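Local coordinates for protein N-acyl-D-glutamate deacylase (Bordetella bronchiseptica, PDB 3GIP) that catalyses the hydrolysis of N-acyl-D-glutamate to D-glutamate and a carboxylate, as a zinc-binding member of the amidohydrolase superfamily, at residues 381-384 with 385-389; 263-266 with 267-271; 348-351 with 352-355. All coordinates share one frame; numbering follows the deposited sequence.

Interaction 1: residues 381-384 with 385-389; sequences FTRV and LGRYV
Arg383 and Arg387 both set CG opposite the backbone N (chi1 -172° and -174°) and run extended to NE, which sends two parallel chains off the same flank of the helix, one turn apart. Their guanidinium groups stack almost flat, planes 13° apart and centres 4.0 Å from each other. The stack is offset along the chains: Arg387 CD sits over the middle of the Arg383 guanidinium, while Arg383 NH2 lies over one face of the Arg387 group near its rim, 3.1 Å from Arg387 NE. No hydrogen bond joins these two donors; the like charges are probably tolerated because each arginine has an acid of its own, Asp438 for Arg383 and Glu348 for Arg387. Pro283 O also takes a hydrogen bond from Arg383 NE, helping to fix the plane of that group.

At 385-389 the helix widens into a pi-type turn. Leu385 N, Gly386 N and Arg387 N still bond four residues back in the alpha-helical manner, Arg387 N reaching Arg383 O at 2.7 Å. Val389 N instead donates to Val384 O at 2.9 Å, five residues back, and Tyr388 N makes two weak bonds, five back to Arg383 O and four back to Val384 O. On the flank carrying Val384, CG1 of that valine lies 4.3 Å from Tyr388 CB and 4.4 Å from Val389 CG2, a loose apolar patch.

Val384 and Tyr388 pack on Phe355 of helix 348-356, Phe381, Val384 and Leu385 meet Met404 of helix 397-404, and Leu385 also touches Phe62 of strand 57-64, leaving this part of helix 376-391 largely buried among helices 348-356 and 397-404, strand 57-64 and the loop at Pro283.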
loop_
_atom_site.group_PDB
_atom_site.type_symbol
_atom_site.label_atom_id
_atom_site.label_comp_id
_atom_site.label_asym_id
_atom_site.label_seq_id
_atom_site.Cartn_x
_atom_site.Cartn_y
_atom_site.Cartn_z
ATOM N N PHE A 381 -4.208 -8.290 4.499
ATOM C CA PHE A 381 -3.171 -9.227 4.921
ATOM C C PHE A 381 -3.673 -10.528 5.527
ATOM O O PHE A 381 -3.138 -11.602 5.243
ATOM C CB PHE A 381 -2.187 -8.512 5.856
ATOM C CG PHE A 381 -1.240 -7.604 5.127
ATOM C CD1 PHE A 381 0.056 -8.016 4.837
ATOM C CD2 PHE A 381 -1.672 -6.369 4.651
ATOM C CE1 PHE A 381 0.910 -7.215 4.079
ATOM C CE2 PHE A 381 -0.833 -5.559 3.893
ATOM C CZ PHE A 381 0.463 -5.983 3.605
ATOM N N THR A 382 -4.715 -10.443 6.339
ATOM C CA THR A 382 -5.263 -11.638 6.956
ATOM C C THR A 382 -6.063 -12.460 5.942
ATOM O O THR A 382 -6.217 -13.673 6.105
ATOM C CB THR A 382 -6.125 -11.252 8.158
ATOM O OG1 THR A 382 -6.999 -10.183 7.782
ATOM C CG2 THR A 382 -5.233 -10.789 9.313
ATOM N N ARG A 383 -6.563 -11.815 4.891
ATOM C CA ARG A 383 -7.295 -12.550 3.865
ATOM C C ARG A 383 -6.271 -13.361 3.073
ATOM O O ARG A 383 -6.555 -14.473 2.627
ATOM C CB ARG A 383 -8.053 -11.595 2.936
ATOM C CG ARG A 383 -8.993 -12.296 1.951
ATOM C CD ARG A 383 -9.831 -11.275 1.191
ATOM N NE ARG A 383 -10.766 -11.861 0.230
ATOM C CZ ARG A 383 -11.906 -12.470 0.550
ATOM N NH1 ARG A 383 -12.274 -12.589 1.818
ATOM N NH2 ARG A 383 -12.694 -12.945 -0.409
ATOM N N VAL A 384 -5.071 -12.815 2.891
ATOM C CA VAL A 384 -4.049 -13.569 2.179
ATOM C C VAL A 384 -3.671 -14.789 3.018
ATOM O O VAL A 384 -3.620 -15.905 2.508
ATOM C CB VAL A 384 -2.784 -12.720 1.908
ATOM C CG1 VAL A 384 -1.652 -13.613 1.409
ATOM C CG2 VAL A 384 -3.100 -11.647 0.862
ATOM N N LEU A 385 -3.430 -14.586 4.311
ATOM C CA LEU A 385 -3.046 -15.697 5.178
ATOM C C LEU A 385 -4.130 -16.755 5.337
ATOM O O LEU A 385 -3.833 -17.947 5.386
ATOM C CB LEU A 385 -2.639 -15.179 6.556
ATOM C CG LEU A 385 -1.458 -14.207 6.533
ATOM C CD1 LEU A 385 -1.168 -13.743 7.948
ATOM C CD2 LEU A 385 -0.238 -14.883 5.924
ATOM N N GLY A 386 -5.381 -16.320 5.412
ATOM C CA GLY A 386 -6.467 -17.267 5.584
ATOM C C GLY A 386 -7.053 -17.857 4.316
ATOM O O GLY A 386 -7.233 -19.070 4.224
ATOM N N ARG A 387 -7.346 -17.009 3.336
ATOM C CA ARG A 387 -7.960 -17.456 2.085
ATOM C C ARG A 387 -6.964 -17.947 1.036
ATOM O O ARG A 387 -7.157 -19.003 0.434
ATOM C CB ARG A 387 -8.807 -16.311 1.511
ATOM C CG ARG A 387 -9.656 -16.634 0.277
ATOM C CD ARG A 387 -10.412 -15.370 -0.155
ATOM N NE ARG A 387 -11.280 -15.551 -1.320
ATOM C CZ ARG A 387 -12.516 -16.040 -1.269
ATOM N NH1 ARG A 387 -13.043 -16.406 -0.108
ATOM N NH2 ARG A 387 -13.235 -16.143 -2.381
ATOM N N TYR A 388 -5.894 -17.191 0.813
ATOM C CA TYR A 388 -4.913 -17.576 -0.196
ATOM C C TYR A 388 -3.908 -18.628 0.261
ATOM O O TYR A 388 -3.484 -19.474 -0.528
ATOM C CB TYR A 388 -4.180 -16.326 -0.708
ATOM C CG TYR A 388 -5.010 -15.457 -1.636
ATOM C CD1 TYR A 388 -6.394 -15.618 -1.732
ATOM C CD2 TYR A 388 -4.412 -14.470 -2.422
ATOM C CE1 TYR A 388 -7.161 -14.823 -2.588
ATOM C CE2 TYR A 388 -5.173 -13.668 -3.280
ATOM C CZ TYR A 388 -6.544 -13.850 -3.358
ATOM O OH TYR A 388 -7.303 -13.069 -4.208
ATOM N N VAL A 389 -3.539 -18.592 1.535
ATOM C CA VAL A 389 -2.580 -19.552 2.053
ATOM C C VAL A 389 -3.241 -20.777 2.685
ATOM O O VAL A 389 -3.138 -21.881 2.148
ATOM C CB VAL A 389 -1.631 -18.887 3.076
ATOM C CG1 VAL A 389 -0.699 -19.926 3.688
ATOM C CG2 VAL A 389 -0.816 -17.802 2.383
#

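Interaction 2: residues 263-266 with 267-271; sequences TLAN and IDRAR
Arg269 folds back across Asn266, its guanidinium plane only 19° from the plane of the asparagine amide. The two side chains run obliquely to one another, and one face of the guanidinium is laid against the helix backbone, with Asn266 CA above it and offset toward the rim. The bend at chi3 (-71°) turns the arginine back toward the preceding turn, bringing Arg269 NH2 to 3.5 Å from Asn266 OD1 and Arg269 NH1 to 3.7 Å from Ala265 CB. The groups are displaced, though: the guanidinium rests on the backbone, not the amide, whose ND2 is hydrogen-bonded to Glu231 of helix 226-240.

Helix 260-272 lies between strands 243-246 and 277-281 in a beta-alpha-beta unit of the TIM-barrel fold of the amidohydrolases. Its backbone is regular here, Asp268 N bonding to Leu264 O at 2.8 Å and Ala270 N to Asn266 O at 3.0 Å. On the flank turned to the barrel, Leu264 and Ile267 lie side by side and point the same way, Leu264 CD2 4.1 Å from Ile267 CD1; Leu264 packs on Leu279 and Ile267 on Val277, both of strand 277-281.

One turn further, Arg271 presents the edge of its guanidinium to Asp268. Arg271 NE forms a straight salt-bridging hydrogen bond to Asp268 OD1 (2.8 Å, N-H...O 171°), with the oxygen nearly in the guanidinium plane but approached on its anti side and from out of the carboxylate plane; NH2 adds a weak bond. His357 NE2 is also hydrogen-bonded to Asp268 OD1, giving that oxygen a partner from the loop after helix 348-356.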
loop_
_atom_site.group_PDB
_atom_site.type_symbol
_atom_site.label_atom_id
_atom_site.label_comp_id
_atom_site.label_asym_id
_atom_site.label_seq_id
_atom_site.Cartn_x
_atom_site.Cartn_y
_atom_site.Cartn_z
ATOM N N THR A 263 1.535 -9.760 -19.267
ATOM C CA THR A 263 2.182 -8.691 -18.507
ATOM C C THR A 263 3.273 -9.224 -17.589
ATOM O O THR A 263 4.333 -8.612 -17.450
ATOM C CB THR A 263 1.172 -7.889 -17.658
ATOM O OG1 THR A 263 0.494 -8.770 -16.755
ATOM C CG2 THR A 263 0.157 -7.188 -18.553
ATOM N N LEU A 264 3.013 -10.362 -16.951
ATOM C CA LEU A 264 4.001 -10.963 -16.065
ATOM C C LEU A 264 5.189 -11.477 -16.873
ATOM O O LEU A 264 6.320 -11.485 -16.389
ATOM C CB LEU A 264 3.367 -12.101 -15.260
ATOM C CG LEU A 264 2.296 -11.641 -14.266
ATOM C CD1 LEU A 264 1.644 -12.860 -13.623
ATOM C CD2 LEU A 264 2.920 -10.737 -13.207
ATOM N N ALA A 265 4.932 -11.903 -18.106
ATOM C CA ALA A 265 6.003 -12.393 -18.968
ATOM C C ALA A 265 6.905 -11.216 -19.324
ATOM O O ALA A 265 8.128 -11.352 -19.400
ATOM C CB ALA A 265 5.422 -13.016 -20.237
ATOM N N ASN A 266 6.289 -10.055 -19.527
ATOM C CA ASN A 266 7.026 -8.844 -19.873
ATOM C C ASN A 266 7.852 -8.422 -18.664
ATOM O O ASN A 266 9.020 -8.047 -18.787
ATOM C CB ASN A 266 6.042 -7.739 -20.261
ATOM C CG ASN A 266 6.694 -6.629 -21.056
ATOM O OD1 ASN A 266 7.896 -6.656 -21.315
ATOM N ND2 ASN A 266 5.897 -5.641 -21.451
ATOM N N ILE A 267 7.235 -8.495 -17.491
ATOM C CA ILE A 267 7.909 -8.152 -16.247
ATOM C C ILE A 267 9.113 -9.076 -16.068
ATOM O O ILE A 267 10.199 -8.633 -15.694
ATOM C CB ILE A 267 6.933 -8.295 -15.060
ATOM C CG1 ILE A 267 5.937 -7.131 -15.093
ATOM C CG2 ILE A 267 7.692 -8.349 -13.741
ATOM C CD1 ILE A 267 4.822 -7.223 -14.069
ATOM N N ASP A 268 8.923 -10.361 -16.350
ATOM C CA ASP A 268 10.013 -11.319 -16.225
ATOM C C ASP A 268 11.152 -10.999 -17.186
ATOM O O ASP A 268 12.321 -11.113 -16.821
ATOM C CB ASP A 268 9.507 -12.744 -16.470
ATOM C CG ASP A 268 8.718 -13.289 -15.294
ATOM O OD1 ASP A 268 8.786 -12.691 -14.198
ATOM O OD2 ASP A 268 8.043 -14.328 -15.457
ATOM N N ARG A 269 10.823 -10.596 -18.410
ATOM C CA ARG A 269 11.863 -10.262 -19.377
ATOM C C ARG A 269 12.680 -9.073 -18.884
ATOM O O ARG A 269 13.896 -9.019 -19.079
ATOM C CB ARG A 269 11.256 -9.943 -20.748
ATOM C CG ARG A 269 10.700 -11.160 -21.482
ATOM C CD ARG A 269 10.445 -10.859 -22.958
ATOM N NE ARG A 269 9.311 -9.962 -23.177
ATOM C CZ ARG A 269 8.035 -10.325 -23.077
ATOM N NH1 ARG A 269 7.718 -11.573 -22.760
ATOM N NH2 ARG A 269 7.072 -9.439 -23.302
ATOM N N ALA A 270 12.010 -8.129 -18.233
ATOM C CA ALA A 270 12.685 -6.943 -17.717
ATOM C C ALA A 270 13.612 -7.259 -16.547
ATOM O O ALA A 270 14.737 -6.757 -16.490
ATOM C CB ALA A 270 11.658 -5.898 -17.294
ATOM N N ARG A 271 13.153 -8.088 -15.614
ATOM C CA ARG A 271 13.981 -8.416 -14.459
ATOM C C ARG A 271 15.120 -9.362 -14.822
ATOM O O ARG A 271 16.143 -9.396 -14.139
ATOM C CB ARG A 271 13.121 -8.973 -13.306
ATOM C CG ARG A 271 12.455 -10.325 -13.514
ATOM C CD ARG A 271 11.270 -10.456 -12.547
ATOM N NE ARG A 271 10.732 -11.814 -12.459
ATOM C CZ ARG A 271 11.190 -12.750 -11.633
ATOM N NH1 ARG A 271 12.200 -12.481 -10.809
ATOM N NH2 ARG A 271 10.632 -13.959 -11.627
#

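Interaction 3: residues 348-351 with 352-355; sequences EDEV and KRIF
Four backbone bonds, each reaching four residues back, tie residues 348-351 to 352-355 at the start of helix 348-356. Lys352 N meets Glu348 O at 3.0 Å and Ile354 N meets Glu350 O at 2.9 Å; the pairs Arg353-Asp349 and Phe355-Val351 repeat the pattern, as in a regular alpha-helix.

On one flank the extended chains of Glu348 and Lys352 converge at their ends, where Lys352 NZ and Glu348 OE2 form a salt bridge at 3.0 Å, weak as a hydrogen bond. Glu348 owes its reach to CG lying opposite the backbone N (chi1 -171°), while Lys352 takes the other course, CG beside its N (chi1 -71°). A water links Lys352 NZ to Asp349: it accepts from the lysine and donates to Asp349 OD1 at 2.8 Å, so the ammonium group meets Glu348 OE2 and the water as neighbouring partners on the same side.

Across the helix, Arg353 bends back at chi3 and lays one face of its guanidinium over Glu350 CA, with its plane 43° from the Glu350 carboxylate. Arg353 NH2 stands 3.8 Å from Glu350 OE2, a long salt bridge, and Glu350 is held more firmly by Ser260 and by the backbone N of Gly258. The aliphatic part of Glu350 also packs, CG lying 4.0 Å from Ile354 CD1.

Acid and base spaced i to i+4, as Glu348 and Lys352 are, form a common alpha-helical salt bridge; the buried side of this helix, through Ile354 and Phe355, meets strand 277-281 of the amidohydrolase TIM barrel.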
loop_
_atom_site.group_PDB
_atom_site.type_symbol
_atom_site.label_atom_id
_atom_site.label_comp_id
_atom_site.label_asym_id
_atom_site.label_seq_id
_atom_site.Cartn_x
_atom_site.Cartn_y
_atom_site.Cartn_z
ATOM N N GLU A 348 -10.978 -13.641 -9.745
ATOM C CA GLU A 348 -10.246 -14.052 -8.550
ATOM C C GLU A 348 -9.136 -15.056 -8.846
ATOM O O GLU A 348 -8.090 -15.029 -8.205
ATOM C CB GLU A 348 -11.197 -14.651 -7.513
ATOM C CG GLU A 348 -10.538 -14.891 -6.160
ATOM C CD GLU A 348 -11.416 -15.675 -5.202
ATOM O OE1 GLU A 348 -12.642 -15.438 -5.184
ATOM O OE2 GLU A 348 -10.877 -16.520 -4.455
ATOM N N ASP A 349 -9.350 -15.951 -9.804
ATOM C CA ASP A 349 -8.307 -16.924 -10.112
ATOM C C ASP A 349 -7.069 -16.223 -10.651
ATOM O O ASP A 349 -5.948 -16.676 -10.426
ATOM C CB ASP A 349 -8.792 -17.965 -11.128
ATOM C CG ASP A 349 -9.830 -18.905 -10.552
ATOM O OD1 ASP A 349 -9.800 -19.156 -9.328
ATOM O OD2 ASP A 349 -10.667 -19.409 -11.331
ATOM N N GLU A 350 -7.273 -15.120 -11.367
ATOM C CA GLU A 350 -6.155 -14.364 -11.916
ATOM C C GLU A 350 -5.454 -13.580 -10.808
ATOM O O GLU A 350 -4.227 -13.480 -10.799
ATOM C CB GLU A 350 -6.633 -13.408 -13.012
ATOM C CG GLU A 350 -5.519 -12.555 -13.602
ATOM C CD GLU A 350 -5.804 -12.144 -15.028
ATOM O OE1 GLU A 350 -6.933 -11.687 -15.296
ATOM O OE2 GLU A 350 -4.899 -12.275 -15.879
ATOM N N VAL A 351 -6.232 -13.014 -9.887
ATOM C CA VAL A 351 -5.652 -12.271 -8.773
ATOM C C VAL A 351 -4.701 -13.212 -8.046
ATOM O O VAL A 351 -3.588 -12.838 -7.675
ATOM C CB VAL A 351 -6.729 -11.806 -7.772
ATOM C CG1 VAL A 351 -6.071 -11.087 -6.605
ATOM C CG2 VAL A 351 -7.730 -10.888 -8.462
ATOM N N LYS A 352 -5.152 -14.448 -7.849
ATOM C CA LYS A 352 -4.351 -15.454 -7.174
ATOM C C LYS A 352 -3.080 -15.801 -7.947
ATOM O O LYS A 352 -2.013 -15.960 -7.348
ATOM C CB LYS A 352 -5.196 -16.714 -6.937
ATOM C CG LYS A 352 -6.280 -16.530 -5.882
ATOM C CD LYS A 352 -7.139 -17.783 -5.741
ATOM C CE LYS A 352 -8.053 -17.692 -4.534
ATOM N NZ LYS A 352 -8.963 -18.871 -4.446
ATOM N N ARG A 353 -3.180 -15.918 -9.272
ATOM C CA ARG A 353 -2.004 -16.239 -10.079
ATOM C C ARG A 353 -0.978 -15.113 -10.025
ATOM O O ARG A 353 0.230 -15.357 -9.995
ATOM C CB ARG A 353 -2.385 -16.488 -11.542
ATOM C CG ARG A 353 -3.193 -17.746 -11.789
ATOM C CD ARG A 353 -3.113 -18.148 -13.260
ATOM N NE ARG A 353 -3.672 -17.139 -14.161
ATOM C CZ ARG A 353 -4.972 -16.982 -14.400
ATOM N NH1 ARG A 353 -5.857 -17.770 -13.809
ATOM N NH2 ARG A 353 -5.391 -16.036 -15.233
ATOM N N ILE A 354 -1.464 -13.877 -10.029
ATOM C CA ILE A 354 -0.576 -12.724 -9.973
ATOM C C ILE A 354 0.151 -12.724 -8.632
ATOM O O ILE A 354 1.358 -12.479 -8.577
ATOM C CB ILE A 354 -1.366 -11.409 -10.146
ATOM C CG1 ILE A 354 -1.946 -11.355 -11.561
ATOM C CG2 ILE A 354 -0.451 -10.205 -9.899
ATOM C CD1 ILE A 354 -2.894 -10.197 -11.798
ATOM N N PHE A 355 -0.575 -13.019 -7.558
ATOM C CA PHE A 355 0.036 -13.056 -6.237
ATOM C C PHE A 355 1.148 -14.101 -6.180
ATOM O O PHE A 355 2.139 -13.924 -5.477
ATOM C CB PHE A 355 -1.004 -13.365 -5.156
ATOM C CG PHE A 355 -0.411 -13.518 -3.783
ATOM C CD1 PHE A 355 0.343 -12.488 -3.224
ATOM C CD2 PHE A 355 -0.563 -14.701 -3.067
ATOM C CE1 PHE A 355 0.940 -12.637 -1.972
ATOM C CE2 PHE A 355 0.029 -14.858 -1.813
ATOM C CZ PHE A 355 0.782 -13.825 -1.269
HETATM O O HOH W 1 -10.677 -18.392 -6.827
#

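In the fold
Interaction 3 lies between the other two. It meets interaction 1 with centres 13 Å apart: Arg387 NH2 forms a salt bridge to Glu348 OE1 at 3.0 Å, so Glu348 connects the arginine stack to Lys352. Beside it Tyr388 OH stands 3.3 Å from Val351 CG1, and Tyr388 CE1 3.6 Å from Lys352 CE. Toward interaction 2, centres 16 Å apart, the touch is lighter, Leu264 CD1 standing 4.3 Å from Ile354 CA. Interactions 1 and 2 do not touch, their nearest atoms being about 12 Å apart. The zinc ion, bound by Cys95, His218 and His248, is about 14 Å from the Ile354 side chain, so interaction 3 makes no direct contact with the metal.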